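Local coordinates for adenine phosphoribosyltransferase, putative (Trypanosoma brucei brucei, PDB 5VN4), which probably catalyses adenine salvage, transferring the phosphoribosyl group of 5-phospho-alpha-D-ribose 1-diphosphate to adenine to give AMP and diphosphate, at residues M137-K146 with A165-A175. Sequence-based numbering, arbitrary orientation.
Sequences MTVRFGSFDK and AGVQLVDACGA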
ATOM      1  N   MET A 137      15.232   4.996   3.027  1.00 14.45           N
ATOM      2  CA  MET A 137      14.472   3.904   2.433  1.00 13.61           C
ATOM      3  C   MET A 137      15.335   2.652   2.375  1.00 14.43           C
ATOM      4  O   MET A 137      16.566   2.725   2.288  1.00 15.77           O
ATOM      5  CB  MET A 137      14.009   4.259   1.020  1.00 13.78           C
ATOM      6  CG  MET A 137      12.922   5.325   0.977  1.00 14.56           C
ATOM      7  SD  MET A 137      11.396   4.748   1.751  1.00 17.32           S
ATOM      8  CE  MET A 137      10.384   6.225   1.629  1.00 18.41           C
ATOM      9  N   THR A 138      14.676   1.498   2.424  1.00 13.83           N
ATOM     10  CA  THR A 138      15.364   0.216   2.395  1.00 13.70           C
ATOM     11  C   THR A 138      14.659  -0.729   1.430  1.00 13.36           C
ATOM     12  O   THR A 138      13.488  -0.549   1.092  1.00 13.99           O
ATOM     13  CB  THR A 138      15.451  -0.434   3.786  1.00 16.20           C
ATOM     14  OG1 THR A 138      14.127  -0.650   4.289  1.00 16.14           O
ATOM     15  CG2 THR A 138      16.229   0.451   4.756  1.00 18.50           C
ATOM     16  N   VAL A 139      15.394  -1.754   0.999  1.00 13.89           N
ATOM     17  CA  VAL A 139      14.859  -2.809   0.141  1.00 14.53           C
ATOM     18  C   VAL A 139      15.534  -4.117   0.530  1.00 14.71           C
ATOM     19  O   VAL A 139      16.686  -4.132   0.976  1.00 15.98           O
ATOM     20  CB  VAL A 139      15.046  -2.465  -1.359  1.00 15.12           C
ATOM     21  CG1 VAL A 139      16.510  -2.600  -1.786  1.00 15.55           C
ATOM     22  CG2 VAL A 139      14.118  -3.293  -2.229  1.00 15.62           C
ATOM     23  N   ARG A 140      14.809  -5.224   0.382  1.00 15.86           N
ATOM     24  CA  ARG A 140      15.348  -6.531   0.736  0.66 17.30           C
ATOM     25  C   ARG A 140      16.480  -6.895  -0.216  1.00 17.48           C
ATOM     26  O   ARG A 140      16.320  -6.804  -1.436  1.00 17.81           O
ATOM     27  CB  ARG A 140      14.233  -7.574   0.619  0.66 18.90           C
ATOM     28  CG  ARG A 140      14.450  -8.855   1.398  0.66 22.24           C
ATOM     29  CD  ARG A 140      13.236  -9.780   1.280  0.66 24.56           C
ATOM     30  NE  ARG A 140      13.016 -10.215  -0.099  0.66 26.08           N
ATOM     31  CZ  ARG A 140      13.709 -11.182  -0.695  0.66 28.78           C
ATOM     32  NH1 ARG A 140      14.667 -11.822  -0.035  0.66 29.77           N
ATOM     33  NH2 ARG A 140      13.450 -11.511  -1.953  0.66 29.46           N
ATOM     34  N   PHE A 141      17.617  -7.310   0.333  1.00 17.40           N
ATOM     35  CA  PHE A 141      18.688  -7.824  -0.505  1.00 18.20           C
ATOM     36  C   PHE A 141      18.244  -9.136  -1.140  1.00 18.25           C
ATOM     37  O   PHE A 141      17.667 -10.000  -0.471  1.00 19.92           O
ATOM     38  CB  PHE A 141      19.952  -8.054   0.317  1.00 19.92           C
ATOM     39  CG  PHE A 141      21.124  -8.482  -0.511  1.00 21.80           C
ATOM     40  CD1 PHE A 141      21.875  -7.544  -1.199  1.00 23.57           C
ATOM     41  CD2 PHE A 141      21.463  -9.822  -0.626  1.00 24.57           C
ATOM     42  CE1 PHE A 141      22.950  -7.930  -1.973  1.00 25.71           C
ATOM     43  CE2 PHE A 141      22.541 -10.213  -1.401  1.00 25.43           C
ATOM     44  CZ  PHE A 141      23.283  -9.262  -2.077  1.00 26.03           C
ATOM     45  N   GLY A 142      18.482  -9.269  -2.437  1.00 18.95           N
ATOM     46  CA  GLY A 142      18.100 -10.456  -3.166  1.00 20.56           C
ATOM     47  C   GLY A 142      16.740 -10.397  -3.823  1.00 20.76           C
ATOM     48  O   GLY A 142      16.348 -11.368  -4.487  1.00 23.11           O
ATOM     49  N   SER A 143      16.001  -9.298  -3.661  1.00 19.74           N
ATOM     50  CA  SER A 143      14.705  -9.166  -4.314  1.00 18.86           C
ATOM     51  C   SER A 143      14.826  -8.845  -5.797  1.00 17.85           C
ATOM     52  O   SER A 143      13.882  -9.099  -6.552  1.00 18.54           O
ATOM     53  CB  SER A 143      13.848  -8.123  -3.594  1.00 19.61           C
ATOM     54  OG  SER A 143      14.539  -6.891  -3.464  1.00 19.72           O
ATOM     55  N   PHE A 144      15.953  -8.276  -6.219  1.00 17.92           N
ATOM     56  CA  PHE A 144      16.249  -8.037  -7.625  1.00 17.70           C
ATOM     57  C   PHE A 144      17.765  -7.934  -7.732  1.00 18.60           C
ATOM     58  O   PHE A 144      18.466  -7.871  -6.719  1.00 19.02           O
ATOM     59  CB  PHE A 144      15.523  -6.786  -8.143  1.00 17.39           C
ATOM     60  CG  PHE A 144      15.998  -5.512  -7.511  1.00 16.77           C
ATOM     61  CD1 PHE A 144      15.586  -5.158  -6.240  1.00 16.71           C
ATOM     62  CD2 PHE A 144      16.890  -4.689  -8.178  1.00 17.36           C
ATOM     63  CE1 PHE A 144      16.038  -3.998  -5.650  1.00 17.59           C
ATOM     64  CE2 PHE A 144      17.336  -3.521  -7.593  1.00 18.22           C
ATOM     65  CZ  PHE A 144      16.921  -3.182  -6.327  1.00 18.02           C
ATOM     66  N   ASP A 145      18.278  -7.942  -8.961  1.00 18.69           N
ATOM     67  CA  ASP A 145      19.735  -7.987  -9.125  1.00 19.21           C
ATOM     68  C   ASP A 145      20.138  -7.281 -10.417  1.00 18.73           C
ATOM     69  O   ASP A 145      19.330  -6.601 -11.056  1.00 18.88           O
ATOM     70  CB  ASP A 145      20.274  -9.422  -8.980  1.00 19.76           C
ATOM     71  CG  ASP A 145      19.923 -10.326 -10.160  1.00 21.18           C
ATOM     72  OD1 ASP A 145      19.430  -9.855 -11.205  1.00 20.84           O
ATOM     73  OD2 ASP A 145      20.155 -11.545 -10.039  1.00 24.33           O
ATOM     74  N   LYS A 146      21.407  -7.448 -10.807  1.00 18.74           N
ATOM     75  CA  LYS A 146      21.935  -6.686 -11.932  1.00 21.06           C
ATOM     76  C   LYS A 146      21.289  -7.056 -13.259  1.00 21.26           C
ATOM     77  O   LYS A 146      21.397  -6.289 -14.221  1.00 22.66           O
ATOM     78  CB  LYS A 146      23.464  -6.805 -12.003  1.00 23.65           C
ATOM     79  CG  LYS A 146      23.995  -8.223 -12.058  1.00 26.97           C
ATOM     80  CD  LYS A 146      25.518  -8.234 -12.008  1.00 30.14           C
ATOM     81  CE  LYS A 146      26.051  -9.644 -12.036  1.00 33.14           C
ATOM     82  NZ  LYS A 146      25.628 -10.326 -13.284  1.00 34.45           N
ATOM     83  N   ALA A 165      16.005   8.236  -3.497  1.00 12.17           N
ATOM     84  CA  ALA A 165      16.287   7.124  -2.598  1.00 12.26           C
ATOM     85  C   ALA A 165      16.066   5.786  -3.298  1.00 11.51           C
ATOM     86  O   ALA A 165      16.861   4.851  -3.140  1.00 12.89           O
ATOM     87  CB  ALA A 165      15.419   7.243  -1.348  1.00 13.32           C
ATOM     88  N   GLY A 166      14.999   5.680  -4.094  1.00 12.53           N
ATOM     89  CA  GLY A 166      14.781   4.463  -4.857  1.00 13.45           C
ATOM     90  C   GLY A 166      15.857   4.233  -5.897  1.00 12.47           C
ATOM     91  O   GLY A 166      16.323   3.103  -6.072  1.00 13.55           O
ATOM     92  N   VAL A 167      16.284   5.301  -6.584  1.00 12.70           N
ATOM     93  CA  VAL A 167      17.366   5.181  -7.562  1.00 12.95           C
ATOM     94  C   VAL A 167      18.638   4.671  -6.899  1.00 13.27           C
ATOM     95  O   VAL A 167      19.338   3.815  -7.449  1.00 14.01           O
ATOM     96  CB  VAL A 167      17.594   6.525  -8.287  1.00 13.55           C
ATOM     97  CG1 VAL A 167      18.841   6.468  -9.175  1.00 15.19           C
ATOM     98  CG2 VAL A 167      16.373   6.906  -9.115  1.00 14.83           C
ATOM     99  N   GLN A 168      18.950   5.175  -5.701  1.00 13.09           N
ATOM    100  CA  GLN A 168      20.128   4.698  -4.976  1.00 13.18           C
ATOM    101  C   GLN A 168      20.044   3.202  -4.701  1.00 13.37           C
ATOM    102  O   GLN A 168      21.042   2.482  -4.832  1.00 14.28           O
ATOM    103  CB  GLN A 168      20.296   5.484  -3.675  1.00 13.44           C
ATOM    104  CG  GLN A 168      20.670   6.935  -3.921  1.00 13.82           C
ATOM    105  CD  GLN A 168      20.540   7.825  -2.699  1.00 15.60           C
ATOM    106  OE1 GLN A 168      19.909   7.457  -1.712  1.00 17.73           O
ATOM    107  NE2 GLN A 168      21.132   9.024  -2.771  1.00 16.59           N
ATOM    108  N   LEU A 169      18.856   2.706  -4.342  1.00 12.81           N
ATOM    109  CA  LEU A 169      18.694   1.285  -4.048  1.00 13.20           C
ATOM    110  C   LEU A 169      18.767   0.438  -5.315  1.00 13.31           C
ATOM    111  O   LEU A 169      19.336  -0.662  -5.297  1.00 14.75           O
ATOM    112  CB  LEU A 169      17.377   1.065  -3.307  1.00 13.25           C
ATOM    113  CG  LEU A 169      17.292   1.712  -1.924  1.00 13.90           C
ATOM    114  CD1 LEU A 169      15.864   1.628  -1.388  1.00 14.41           C
ATOM    115  CD2 LEU A 169      18.277   1.070  -0.944  1.00 14.88           C
ATOM    116  N   VAL A 170      18.196   0.924  -6.423  1.00 13.56           N
ATOM    117  CA  VAL A 170      18.331   0.222  -7.698  1.00 13.37           C
ATOM    118  C   VAL A 170      19.797   0.160  -8.104  1.00 13.64           C
ATOM    119  O   VAL A 170      20.307  -0.893  -8.514  1.00 15.01           O
ATOM    120  CB  VAL A 170      17.465   0.911  -8.772  1.00 13.84           C
ATOM    121  CG1 VAL A 170      17.747   0.327 -10.149  1.00 15.08           C
ATOM    122  CG2 VAL A 170      15.990   0.797  -8.420  1.00 14.10           C
ATOM    123  N   ASP A 171      20.492   1.289  -7.975  1.00 14.33           N
ATOM    124  CA  ASP A 171      21.910   1.380  -8.292  1.00 14.68           C
ATOM    125  C   ASP A 171      22.738   0.434  -7.430  1.00 14.56           C
ATOM    126  O   ASP A 171      23.740  -0.126  -7.897  1.00 15.87           O
ATOM    127  CB  ASP A 171      22.347   2.833  -8.087  1.00 14.76           C
ATOM    128  CG  ASP A 171      23.773   3.080  -8.495  1.00 16.90           C
ATOM    129  OD1 ASP A 171      24.028   3.147  -9.717  1.00 17.31           O
ATOM    130  OD2 ASP A 171      24.626   3.227  -7.596  1.00 19.04           O
ATOM    131  N   ALA A 172      22.326   0.226  -6.178  1.00 14.76           N
ATOM    132  CA  ALA A 172      23.061  -0.644  -5.267  1.00 15.70           C
ATOM    133  C   ALA A 172      23.080  -2.096  -5.722  1.00 16.02           C
ATOM    134  O   ALA A 172      23.937  -2.858  -5.262  1.00 17.92           O
ATOM    135  CB  ALA A 172      22.475  -0.544  -3.856  1.00 17.14           C
ATOM    136  N   CYS A 173      22.159  -2.497  -6.598  1.00 16.14           N
ATOM    137  CA  CYS A 173      22.149  -3.842  -7.152  1.00 17.44           C
ATOM    138  C   CYS A 173      22.537  -3.881  -8.622  1.00 17.25           C
ATOM    139  O   CYS A 173      22.529  -4.965  -9.223  1.00 18.66           O
ATOM    140  CB  CYS A 173      20.782  -4.503  -6.949  1.00 18.05           C
ATOM    141  SG  CYS A 173      20.273  -4.659  -5.222  1.00 18.73           S
ATOM    142  N   GLY A 174      22.887  -2.741  -9.213  1.00 16.80           N
ATOM    143  CA  GLY A 174      23.328  -2.722 -10.594  1.00 17.32           C
ATOM    144  C   GLY A 174      22.241  -2.985 -11.606  1.00 17.29           C
ATOM    145  O   GLY A 174      22.539  -3.288 -12.761  1.00 19.00           O
ATOM    146  N   ALA A 175      20.980  -2.865 -11.211  1.00 16.71           N
ATOM    147  CA  ALA A 175      19.871  -3.199 -12.089  1.00 16.86           C
ATOM    148  C   ALA A 175      19.620  -2.082 -13.099  1.00 16.81           C
ATOM    149  O   ALA A 175      20.072  -0.943 -12.941  1.00 17.39           O
ATOM    150  CB  ALA A 175      18.603  -3.415 -11.268  1.00 16.72           C
TER
HETATM  151  O   HOH W   1      22.985  -7.513  -8.204  1.00 22.58           O
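F144 lays one face of its ring under the thiol of C173, a Cys sulfur-aromatic contact at the C-terminal end of helix 161-172 in this type I phosphoribosyltransferase fold. C173 SG sits 4.2 Å from the F144 ring centroid, 26° off the normal. C173 CB comes down on F144 CE2 at 3.6 Å. With chi1 at 66°, F144 CG stands between the backbone N and the carbonyl carbon, and the ring swings in against L169, V170 and C173. At the rim, A175 CB meets F144 CD2 in the ring plane, V170 CA approaches F144 CE2, and L169 O lies 3.6 Å from F144 CZ. V139 CG2 adds a further edge contact from strand 138-140, which pairs antiparallel with 119-121 and packs on the helix; I120 also touches L169 and C173. H83 and L85 of strand 83-87 also touch F144.

Further along, V139 and L169 run past one another in opposite directions, V139 CG1 against L169 CB at 4.1 Å, and L169 CD1 reaches the backbone of M137 and T138. M137 CG then rests on A165 CB. G174, at positive phi in the helix-ending Schellman motif, puts its O 3.5 Å from K146 CA, a CA-H...O contact. A water bridges K146 N and C173 O, donating to C173 O at 2.8 Å and weakly accepting from K146 N.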